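Local coordinates for putative GH105 family protein (Salmonella enterica subsp. enterica serovar Paratyphi A, PDB 3QWT) that is of unknown function but, as a probable GH105 family member with an alpha/alpha toroid fold, may hydrolyse unsaturated uronyl oligosaccharides, at residues A[151-156]-A[195-200]; A[165-170]-A[213-218]; A[121-126]-A[182-187]. All blocks are in the same frame, centred on the assembly; numbering follows the deposited sequence.

Contact 1 of 3, residues A[151-156]-A[195-200]; sequences GGMQHI and TYQFLL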
loop_
_atom_site.group_PDB
_atom_site.type_symbol
_atom_site.label_atom_id
_atom_site.label_comp_id
_atom_site.label_asym_id
_atom_site.label_seq_id
_atom_site.Cartn_x
_atom_site.Cartn_y
_atom_site.Cartn_z
ATOM N N GLY A 151 12.977 -8.090 -32.128
ATOM C CA GLY A 151 13.792 -7.825 -30.964
ATOM C C GLY A 151 14.267 -9.085 -30.283
ATOM O O GLY A 151 14.520 -9.090 -29.082
ATOM N N GLY A 152 14.392 -10.163 -31.051
ATOM C CA GLY A 152 14.983 -11.375 -30.522
ATOM C C GLY A 152 16.467 -11.168 -30.300
ATOM O O GLY A 152 17.131 -10.468 -31.065
HETATM N N MSE A 153 16.996 -11.758 -29.241
HETATM C CA MSE A 153 18.434 -11.697 -29.010
HETATM C C MSE A 153 19.183 -12.505 -30.070
HETATM O O MSE A 153 18.896 -13.687 -30.291
HETATM C CB MSE A 153 18.769 -12.193 -27.619
HETATM C CG MSE A 153 18.323 -11.211 -26.550
HETATM SE SE MSE A 153 19.108 -11.670 -24.849
HETATM C CE MSE A 153 18.938 -9.947 -23.949
ATOM N N GLN A 154 20.121 -11.855 -30.748
ATOM C CA GLN A 154 20.853 -12.525 -31.805
ATOM C C GLN A 154 21.996 -13.309 -31.181
ATOM O O GLN A 154 22.739 -12.772 -30.359
ATOM C CB GLN A 154 21.372 -11.514 -32.820
ATOM C CG GLN A 154 22.196 -12.126 -33.936
ATOM C CD GLN A 154 22.487 -11.121 -35.017
ATOM O OE1 GLN A 154 21.568 -10.563 -35.637
ATOM N NE2 GLN A 154 23.768 -10.860 -35.241
ATOM N N HIS A 155 22.120 -14.585 -31.537
ATOM C CA HIS A 155 23.179 -15.401 -30.957
ATOM C C HIS A 155 24.547 -15.009 -31.516
ATOM O O HIS A 155 25.174 -15.788 -32.240
ATOM C CB HIS A 155 22.920 -16.900 -31.160
ATOM C CG HIS A 155 23.818 -17.777 -30.343
ATOM N ND1 HIS A 155 23.553 -18.089 -29.024
ATOM C CD2 HIS A 155 24.986 -18.390 -30.645
ATOM C CE1 HIS A 155 24.511 -18.872 -28.558
ATOM N NE2 HIS A 155 25.394 -19.068 -29.521
ATOM N N ILE A 156 25.007 -13.799 -31.178
ATOM C CA ILE A 156 26.314 -13.340 -31.614
ATOM C C ILE A 156 27.434 -13.851 -30.709
ATOM O O ILE A 156 27.349 -13.819 -29.485
ATOM C CB ILE A 156 26.402 -11.805 -31.756
ATOM C CG1 ILE A 156 27.762 -11.408 -32.343
ATOM C CG2 ILE A 156 26.220 -11.135 -30.420
ATOM C CD1 ILE A 156 27.916 -9.916 -32.548
ATOM N N THR A 195 12.010 -12.374 -19.781
ATOM C CA THR A 195 10.765 -13.097 -20.015
ATOM C C THR A 195 10.346 -13.017 -21.459
ATOM O O THR A 195 9.947 -14.025 -22.057
ATOM C CB THR A 195 9.652 -12.504 -19.166
ATOM O OG1 THR A 195 10.076 -12.549 -17.806
ATOM C CG2 THR A 195 8.335 -13.302 -19.335
ATOM N N TYR A 196 10.427 -11.813 -22.024
ATOM C CA TYR A 196 10.115 -11.667 -23.433
ATOM C C TYR A 196 11.027 -12.557 -24.280
ATOM O O TYR A 196 10.562 -13.255 -25.182
ATOM C CB TYR A 196 10.184 -10.219 -23.883
ATOM C CG TYR A 196 9.965 -10.046 -25.359
ATOM C CD1 TYR A 196 8.678 -10.072 -25.897
ATOM C CD2 TYR A 196 11.046 -9.885 -26.229
ATOM C CE1 TYR A 196 8.460 -9.920 -27.249
ATOM C CE2 TYR A 196 10.843 -9.723 -27.603
ATOM C CZ TYR A 196 9.539 -9.748 -28.101
ATOM O OH TYR A 196 9.315 -9.602 -29.446
ATOM N N GLN A 197 12.320 -12.559 -23.976
ATOM C CA GLN A 197 13.215 -13.398 -24.751
ATOM C C GLN A 197 12.779 -14.880 -24.674
ATOM O O GLN A 197 12.804 -15.592 -25.679
ATOM C CB GLN A 197 14.669 -13.199 -24.331
ATOM C CG GLN A 197 15.254 -11.852 -24.773
ATOM C CD GLN A 197 15.178 -11.660 -26.287
ATOM O OE1 GLN A 197 15.302 -12.625 -27.057
ATOM N NE2 GLN A 197 14.956 -10.417 -26.721
ATOM N N PHE A 198 12.348 -15.326 -23.494
ATOM C CA PHE A 198 11.907 -16.703 -23.334
ATOM C C PHE A 198 10.760 -16.993 -24.302
ATOM O O PHE A 198 10.851 -17.929 -25.098
ATOM C CB PHE A 198 11.437 -16.943 -21.912
ATOM C CG PHE A 198 12.009 -18.163 -21.289
ATOM C CD1 PHE A 198 13.097 -18.069 -20.429
ATOM C CD2 PHE A 198 11.457 -19.408 -21.547
ATOM C CE1 PHE A 198 13.628 -19.196 -19.838
ATOM C CE2 PHE A 198 11.983 -20.540 -20.965
ATOM C CZ PHE A 198 13.074 -20.436 -20.108
ATOM N N LEU A 199 9.706 -16.166 -24.234
ATOM C CA LEU A 199 8.526 -16.354 -25.069
ATOM C C LEU A 199 8.878 -16.378 -26.558
ATOM O O LEU A 199 8.372 -17.206 -27.306
ATOM C CB LEU A 199 7.474 -15.280 -24.767
ATOM C CG LEU A 199 6.946 -15.273 -23.326
ATOM C CD1 LEU A 199 6.099 -14.040 -23.107
ATOM C CD2 LEU A 199 6.138 -16.537 -22.985
ATOM N N LEU A 200 9.765 -15.483 -26.985
ATOM C CA LEU A 200 10.121 -15.418 -28.399
ATOM C C LEU A 200 10.926 -16.644 -28.783
ATOM O O LEU A 200 10.741 -17.192 -29.879
ATOM C CB LEU A 200 10.914 -14.148 -28.741
ATOM C CG LEU A 200 11.011 -13.899 -30.249
ATOM C CD1 LEU A 200 9.615 -13.717 -30.836
ATOM C CD2 LEU A 200 11.873 -12.688 -30.574
#

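Contact 2 of 3, residues A[165-170]-A[213-218]; sequences QMWDDT and WFHGWS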
loop_
_atom_site.group_PDB
_atom_site.type_symbol
_atom_site.label_atom_id
_atom_site.label_comp_id
_atom_site.label_asym_id
_atom_site.label_seq_id
_atom_site.Cartn_x
_atom_site.Cartn_y
_atom_site.Cartn_z
ATOM N N GLN A 165 20.033 -14.843 -36.413
ATOM C CA GLN A 165 19.853 -16.177 -35.818
ATOM C C GLN A 165 19.546 -16.126 -34.324
ATOM O O GLN A 165 20.088 -15.269 -33.591
ATOM C CB GLN A 165 21.102 -17.047 -36.004
ATOM C CG GLN A 165 21.500 -17.347 -37.429
ATOM C CD GLN A 165 22.745 -18.235 -37.477
ATOM O OE1 GLN A 165 23.013 -18.982 -36.536
ATOM N NE2 GLN A 165 23.506 -18.152 -38.564
HETATM N N MSE A 166 18.699 -17.066 -33.888
HETATM C CA MSE A 166 18.402 -17.304 -32.471
HETATM C C MSE A 166 18.707 -18.771 -32.137
HETATM O O MSE A 166 18.318 -19.674 -32.882
HETATM C CB MSE A 166 16.937 -16.983 -32.162
HETATM C CG MSE A 166 16.572 -15.504 -32.298
HETATM SE SE MSE A 166 14.696 -15.023 -31.912
HETATM C CE MSE A 166 14.597 -15.419 -29.982
ATOM N N TRP A 167 19.413 -19.015 -31.036
ATOM C CA TRP A 167 19.751 -20.395 -30.657
ATOM C C TRP A 167 19.217 -20.750 -29.277
ATOM O O TRP A 167 19.058 -19.868 -28.425
ATOM C CB TRP A 167 21.274 -20.603 -30.615
ATOM C CG TRP A 167 22.012 -20.349 -31.888
ATOM C CD1 TRP A 167 21.563 -19.680 -32.981
ATOM C CD2 TRP A 167 23.349 -20.763 -32.189
ATOM N NE1 TRP A 167 22.540 -19.647 -33.947
ATOM C CE2 TRP A 167 23.649 -20.300 -33.483
ATOM C CE3 TRP A 167 24.320 -21.481 -31.487
ATOM C CZ2 TRP A 167 24.882 -20.539 -34.103
ATOM C CZ3 TRP A 167 25.550 -21.710 -32.097
ATOM C CH2 TRP A 167 25.815 -21.245 -33.396
ATOM N N ASP A 168 18.994 -22.045 -29.040
ATOM C CA ASP A 168 18.732 -22.532 -27.681
ATOM C C ASP A 168 19.704 -21.925 -26.648
ATOM O O ASP A 168 19.292 -21.441 -25.606
ATOM C CB ASP A 168 18.899 -24.048 -27.615
ATOM C CG ASP A 168 18.051 -24.795 -28.654
ATOM O OD1 ASP A 168 17.168 -24.193 -29.293
ATOM O OD2 ASP A 168 18.269 -26.004 -28.825
ATOM N N ASP A 169 20.995 -22.009 -26.959
ATOM C CA ASP A 169 22.078 -21.733 -26.034
ATOM C C ASP A 169 21.953 -20.317 -25.433
ATOM O O ASP A 169 22.377 -20.055 -24.307
ATOM C CB ASP A 169 23.439 -21.909 -26.746
ATOM C CG ASP A 169 23.574 -23.283 -27.474
ATOM O OD1 ASP A 169 24.438 -24.110 -27.088
ATOM O OD2 ASP A 169 22.819 -23.537 -28.439
ATOM N N THR A 170 21.369 -19.404 -26.192
ATOM C CA THR A 170 21.197 -18.047 -25.714
ATOM C C THR A 170 20.473 -18.065 -24.382
ATOM O O THR A 170 20.759 -17.245 -23.536
ATOM C CB THR A 170 20.426 -17.201 -26.720
ATOM O OG1 THR A 170 21.145 -17.184 -27.956
ATOM C CG2 THR A 170 20.249 -15.778 -26.223
ATOM N N TRP A 213 13.015 -29.420 -28.697
ATOM C CA TRP A 213 13.350 -28.147 -29.335
ATOM C C TRP A 213 14.317 -28.270 -30.513
ATOM O O TRP A 213 15.174 -29.151 -30.544
ATOM C CB TRP A 213 13.989 -27.208 -28.315
ATOM C CG TRP A 213 13.028 -26.559 -27.376
ATOM C CD1 TRP A 213 12.025 -27.156 -26.682
ATOM C CD2 TRP A 213 13.023 -25.180 -26.992
ATOM N NE1 TRP A 213 11.370 -26.223 -25.898
ATOM C CE2 TRP A 213 11.969 -25.007 -26.071
ATOM C CE3 TRP A 213 13.798 -24.072 -27.352
ATOM C CZ2 TRP A 213 11.673 -23.764 -25.498
ATOM C CZ3 TRP A 213 13.511 -22.841 -26.785
ATOM C CH2 TRP A 213 12.446 -22.694 -25.868
ATOM N N PHE A 214 14.197 -27.353 -31.467
ATOM C CA PHE A 214 15.184 -27.248 -32.523
ATOM C C PHE A 214 16.384 -26.428 -32.062
ATOM O O PHE A 214 16.245 -25.488 -31.272
ATOM C CB PHE A 214 14.556 -26.628 -33.766
ATOM C CG PHE A 214 13.480 -27.482 -34.372
ATOM C CD1 PHE A 214 13.781 -28.736 -34.864
ATOM C CD2 PHE A 214 12.170 -27.042 -34.423
ATOM C CE1 PHE A 214 12.777 -29.541 -35.418
ATOM C CE2 PHE A 214 11.171 -27.843 -34.973
ATOM C CZ PHE A 214 11.480 -29.091 -35.468
ATOM N N HIS A 215 17.559 -26.765 -32.564
ATOM C CA HIS A 215 18.754 -26.047 -32.138
ATOM C C HIS A 215 18.688 -24.554 -32.474
ATOM O O HIS A 215 18.871 -23.709 -31.593
ATOM C CB HIS A 215 20.034 -26.668 -32.715
ATOM C CG HIS A 215 21.283 -26.018 -32.212
ATOM N ND1 HIS A 215 22.491 -26.107 -32.872
ATOM C CD2 HIS A 215 21.507 -25.264 -31.108
ATOM C CE1 HIS A 215 23.405 -25.432 -32.194
ATOM N NE2 HIS A 215 22.835 -24.915 -31.122
ATOM N N GLY A 216 18.418 -24.233 -33.738
ATOM C CA GLY A 216 18.443 -22.851 -34.179
ATOM C C GLY A 216 17.281 -22.386 -35.044
ATOM O O GLY A 216 16.511 -23.191 -35.590
ATOM N N TRP A 217 17.181 -21.061 -35.163
ATOM C CA TRP A 217 16.196 -20.379 -35.997
ATOM C C TRP A 217 16.858 -19.185 -36.672
ATOM O O TRP A 217 17.664 -18.474 -36.058
ATOM C CB TRP A 217 15.017 -19.882 -35.144
ATOM C CG TRP A 217 14.170 -18.844 -35.831
ATOM C CD1 TRP A 217 14.249 -17.493 -35.675
ATOM C CD2 TRP A 217 13.130 -19.074 -36.787
ATOM N NE1 TRP A 217 13.324 -16.870 -36.475
ATOM C CE2 TRP A 217 12.630 -17.822 -37.172
ATOM C CE3 TRP A 217 12.584 -20.222 -37.368
ATOM C CZ2 TRP A 217 11.598 -17.683 -38.096
ATOM C CZ3 TRP A 217 11.566 -20.082 -38.288
ATOM C CH2 TRP A 217 11.084 -18.824 -38.645
ATOM N N SER A 218 16.504 -18.941 -37.924
ATOM C CA SER A 218 16.986 -17.746 -38.594
ATOM C C SER A 218 15.858 -16.935 -39.213
ATOM O O SER A 218 14.974 -17.477 -39.882
ATOM C CB SER A 218 18.016 -18.091 -39.664
ATOM O OG SER A 218 18.418 -16.905 -40.320
#

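Contact 3 of 3, residues A[121-126]-A[182-187]; sequences RYEETR and GKLLNR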
loop_
_atom_site.group_PDB
_atom_site.type_symbol
_atom_site.label_atom_id
_atom_site.label_comp_id
_atom_site.label_asym_id
_atom_site.label_seq_id
_atom_site.Cartn_x
_atom_site.Cartn_y
_atom_site.Cartn_z
ATOM N N ARG A 121 27.823 -14.106 -6.453
ATOM C CA ARG A 121 28.916 -13.790 -5.549
ATOM C C ARG A 121 28.769 -12.358 -5.037
ATOM O O ARG A 121 29.025 -12.081 -3.869
ATOM C CB ARG A 121 30.291 -14.045 -6.192
ATOM C CG ARG A 121 30.603 -15.536 -6.445
ATOM C CD ARG A 121 30.711 -16.338 -5.144
ATOM N NE ARG A 121 31.854 -15.937 -4.321
ATOM C CZ ARG A 121 31.807 -15.730 -3.007
ATOM N NH1 ARG A 121 30.667 -15.883 -2.353
ATOM N NH2 ARG A 121 32.902 -15.354 -2.346
ATOM N N TYR A 122 28.342 -11.452 -5.902
ATOM C CA TYR A 122 28.102 -10.082 -5.463
ATOM C C TYR A 122 26.979 -10.049 -4.435
ATOM O O TYR A 122 27.048 -9.313 -3.455
ATOM C CB TYR A 122 27.758 -9.169 -6.637
ATOM C CG TYR A 122 27.409 -7.773 -6.201
ATOM C CD1 TYR A 122 28.376 -6.938 -5.643
ATOM C CD2 TYR A 122 26.119 -7.289 -6.333
ATOM C CE1 TYR A 122 28.064 -5.671 -5.230
ATOM C CE2 TYR A 122 25.792 -6.015 -5.923
ATOM C CZ TYR A 122 26.771 -5.204 -5.376
ATOM O OH TYR A 122 26.460 -3.923 -4.967
ATOM N N GLU A 123 25.948 -10.856 -4.663
ATOM C CA GLU A 123 24.826 -10.939 -3.734
ATOM C C GLU A 123 25.297 -11.291 -2.306
ATOM O O GLU A 123 24.868 -10.655 -1.343
ATOM C CB GLU A 123 23.816 -11.970 -4.222
ATOM C CG GLU A 123 22.601 -12.120 -3.328
ATOM C CD GLU A 123 21.520 -12.990 -3.954
ATOM O OE1 GLU A 123 20.326 -12.651 -3.828
ATOM O OE2 GLU A 123 21.865 -14.016 -4.576
ATOM N N GLU A 124 26.189 -12.282 -2.176
ATOM C CA GLU A 124 26.712 -12.686 -0.867
ATOM C C GLU A 124 27.696 -11.697 -0.250
ATOM O O GLU A 124 27.638 -11.449 0.944
ATOM C CB GLU A 124 27.399 -14.050 -0.922
ATOM C CG GLU A 124 26.693 -15.111 -1.735
ATOM C CD GLU A 124 27.541 -16.366 -1.881
ATOM O OE1 GLU A 124 27.894 -16.713 -3.035
ATOM O OE2 GLU A 124 27.864 -16.982 -0.832
ATOM N N THR A 125 28.600 -11.148 -1.056
ATOM C CA THR A 125 29.715 -10.353 -0.529
ATOM C C THR A 125 29.546 -8.842 -0.680
ATOM O O THR A 125 30.162 -8.079 0.055
ATOM C CB THR A 125 31.062 -10.730 -1.196
ATOM O OG1 THR A 125 31.087 -10.214 -2.532
ATOM C CG2 THR A 125 31.266 -12.248 -1.217
ATOM N N ARG A 126 28.746 -8.406 -1.650
ATOM C CA ARG A 126 28.573 -6.969 -1.895
ATOM C C ARG A 126 29.889 -6.265 -2.240
ATOM O O ARG A 126 30.022 -5.065 -2.060
ATOM C CB ARG A 126 27.918 -6.285 -0.686
ATOM C CG ARG A 126 26.530 -6.813 -0.363
ATOM C CD ARG A 126 25.536 -6.388 -1.451
ATOM N NE ARG A 126 24.411 -7.315 -1.582
ATOM C CZ ARG A 126 23.373 -7.117 -2.390
ATOM N NH1 ARG A 126 23.312 -6.021 -3.136
ATOM N NH2 ARG A 126 22.389 -8.006 -2.443
ATOM N N GLY A 182 18.886 -8.658 -12.958
ATOM C CA GLY A 182 17.718 -7.801 -12.872
ATOM C C GLY A 182 17.080 -7.898 -11.495
ATOM O O GLY A 182 16.783 -6.890 -10.852
ATOM N N LYS A 183 16.873 -9.125 -11.039
ATOM C CA LYS A 183 16.406 -9.342 -9.686
ATOM C C LYS A 183 17.397 -8.745 -8.676
ATOM O O LYS A 183 17.019 -7.951 -7.816
ATOM C CB LYS A 183 16.207 -10.829 -9.452
ATOM C CG LYS A 183 14.999 -11.401 -10.188
ATOM C CD LYS A 183 13.706 -10.732 -9.666
ATOM C CE LYS A 183 12.457 -11.206 -10.385
ATOM N NZ LYS A 183 11.247 -10.715 -9.645
ATOM N N LEU A 184 18.670 -9.096 -8.818
ATOM C CA LEU A 184 19.714 -8.649 -7.892
ATOM C C LEU A 184 19.808 -7.128 -7.736
ATOM O O LEU A 184 19.808 -6.612 -6.621
ATOM C CB LEU A 184 21.076 -9.220 -8.310
ATOM C CG LEU A 184 22.274 -8.792 -7.449
ATOM C CD1 LEU A 184 22.040 -9.143 -5.994
ATOM C CD2 LEU A 184 23.583 -9.425 -7.944
ATOM N N LEU A 185 19.892 -6.408 -8.849
ATOM C CA LEU A 185 20.026 -4.955 -8.791
ATOM C C LEU A 185 18.675 -4.240 -8.739
ATOM O O LEU A 185 18.607 -3.033 -8.928
ATOM C CB LEU A 185 20.841 -4.441 -9.993
ATOM C CG LEU A 185 22.203 -5.091 -10.235
ATOM C CD1 LEU A 185 22.860 -4.428 -11.395
ATOM C CD2 LEU A 185 23.091 -5.028 -8.999
ATOM N N ASN A 186 17.601 -4.983 -8.490
ATOM C CA ASN A 186 16.248 -4.412 -8.548
ATOM C C ASN A 186 16.014 -3.586 -9.808
ATOM O O ASN A 186 15.662 -2.406 -9.727
ATOM C CB ASN A 186 15.943 -3.543 -7.316
ATOM C CG ASN A 186 15.962 -4.337 -6.023
ATOM O OD1 ASN A 186 15.311 -5.379 -5.903
ATOM N ND2 ASN A 186 16.719 -3.849 -5.045
ATOM N N ARG A 187 16.229 -4.203 -10.964
ATOM C CA ARG A 187 15.953 -3.551 -12.229
ATOM C C ARG A 187 14.957 -4.402 -13.004
ATOM O O ARG A 187 15.339 -5.232 -13.833
ATOM C CB ARG A 187 17.253 -3.313 -12.999
ATOM C CG ARG A 187 18.192 -2.348 -12.264
ATOM C CD ARG A 187 19.496 -2.088 -13.018
ATOM N NE ARG A 187 20.379 -1.169 -12.287
ATOM C CZ ARG A 187 21.526 -0.691 -12.761
ATOM N NH1 ARG A 187 21.963 -1.035 -13.978
ATOM N NH2 ARG A 187 22.243 0.135 -12.013
#

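Contact 1 of 3, residues A[151-156]-A[195-200]
Gly151, Gly152 and Met153, in an irregular loop, lie against one face of helix 188-205, with Gly152 and Gln197 as the nearest CA pair across the contact, 6.4 Å apart. The side-chain amide of Gln197 reads the loop backbone at two points. Its NE2 donates to Gly151 O at 2.7 Å, with the acceptor almost in the amide plane. Its OE1 accepts from Met153 N at 2.9 Å, the donor standing 40° out of the carbonyl plane. The chain bends at chi2 (-58°), which turns CD back toward the loop. The side chains of selenomethionine Met153 and Gln197 cross at about a right angle, Met153 CG lying 3.2 Å from Gln197 CD. Beside them, Leu200 CD2 presses on Gly152 CA at 3.4 Å. Gly151 O also lies at the ring edge of Tyr196, whose hydroxyl bonds to His150 O and whose ring meets Arg258 of the second subunit in a cation-pi contact. Gln197 NE2 bonds to Glu193 as well, so both amide hydrogens can be engaged. A single buried amide thus satisfies a carbonyl and an N-H of an irregular loop and ties it to a toroid helix.

Contact 2 of 3, residues A[165-170]-A[213-218]
Strands 165-167 and 216-218 run antiparallel, their short axes 4.6 Å apart at 164°, as a two-stranded ladder centred on the hydrogen-bonded pair Met166 and Trp217. Met166 N donates to Trp217 O at 2.8 Å, and Trp217 N returns a bond to Met166 O. Past the strand end, Asp168 N continues the pairing to His215 O at 3.0 Å, as the chain enters the type I turn from Trp167 to Thr170. On the face bearing Gln165 and Trp167, Gln165 OE1 accepts from Trp167 NE1 in the indole plane at 2.7 Å, a bond that would restrain the indole's rotation. The six-membered ring of Trp167 meets the imidazole of His215 obliquely, with planes 65° apart. His215 NE2 donates in its ring plane to the syn side of Asp169 OD2 at 3.0 Å, 22° out of the carboxylate plane. ND1 is hydrogen-bonded to Tyr354 OH, while Trp236 NE1 bonds to Asp169 OD1, so imidazole and carboxylate are each held at two points. Asp168 OD1 approaches Phe214 O to 2.5 Å and lies at the ring edge of Trp213. Met166 and Trp217 project to the other face, toward Asn204 of helix 188-205. A glycerol, probably from the crystallisation liquor, sits near Asp169, so this buried histidine-carboxylate pair may border a pocket, consistent with a carbohydrate site in this family.

Contact 3 of 3, residues A[121-126]-A[182-187]
Leu184 points from the last turn of helix 170-184 into the end of helix 114-125, and its two methyl groups divide the contact between them. CD2 comes to the edge of the Tyr122 ring, near the ring plane, at 3.7 Å from CD2 of that tyrosine. CD1 turns instead to the aliphatic base of Glu123, lying 3.8 Å from its CB, and to the Arg126 guanidinium, where NH2 is 3.7 Å away. The leucine has CG anti to the backbone N (chi1 178°), which carries the branch point out toward the neighbouring helix. Arg126 and Leu184 slide past each other in opposite directions, whereas Tyr122 and Glu123 each run obliquely to the leucine. Arg126 follows the helix with positive phi, and its chain bends at chi2 (-70°), which sets CD over one face of the Tyr122 ring, offset toward the rim. Its NE makes a weak bond to Glu123 O. Leu185 adds a second apolar touch, CD2 to Tyr122 CE2 at 4.2 Å, and both residues also pack on Leu131 of helix 131-143. Behind Leu185 the helix closes in a Schellman motif, with Arg187 N bonded to Gly182 O at 2.7 Å and Asn186 N to Lys183 O. The carboxylate of Glu123 forms a salt bridge with Lys180, one turn before Leu184. No hydrogen bond joins the two segments: at the protein surface the helix ends meet through leucine methyls, at an aromatic edge, against the aliphatic part of Glu123 and beside the Arg126 guanidinium, while the carboxylate of Glu123 is paired with Lys180.

Contacts 1 and 2 form one continuous region, their centres 10 Å apart, whereas contact 3 lies about 23 Å from the centre of contact 1 and 29 Å from that of contact 2. His155 joins the first two: its N bonds to Gln165 O at 3.0 Å, its ND1 to Thr170 OG1 at 2.8 Å, and its ring stacks on Trp167. His155 NE2 bonds to a glycerol, and a glycerol also lies about 3 Å from the Asp169 side chain; probably a crystallisation additive, it may mark a pocket beside segments 151-156 and 165-170. Helix 170-184 leads from segment 165-170 to contact 3, and helix 188-205 then returns to contact 1.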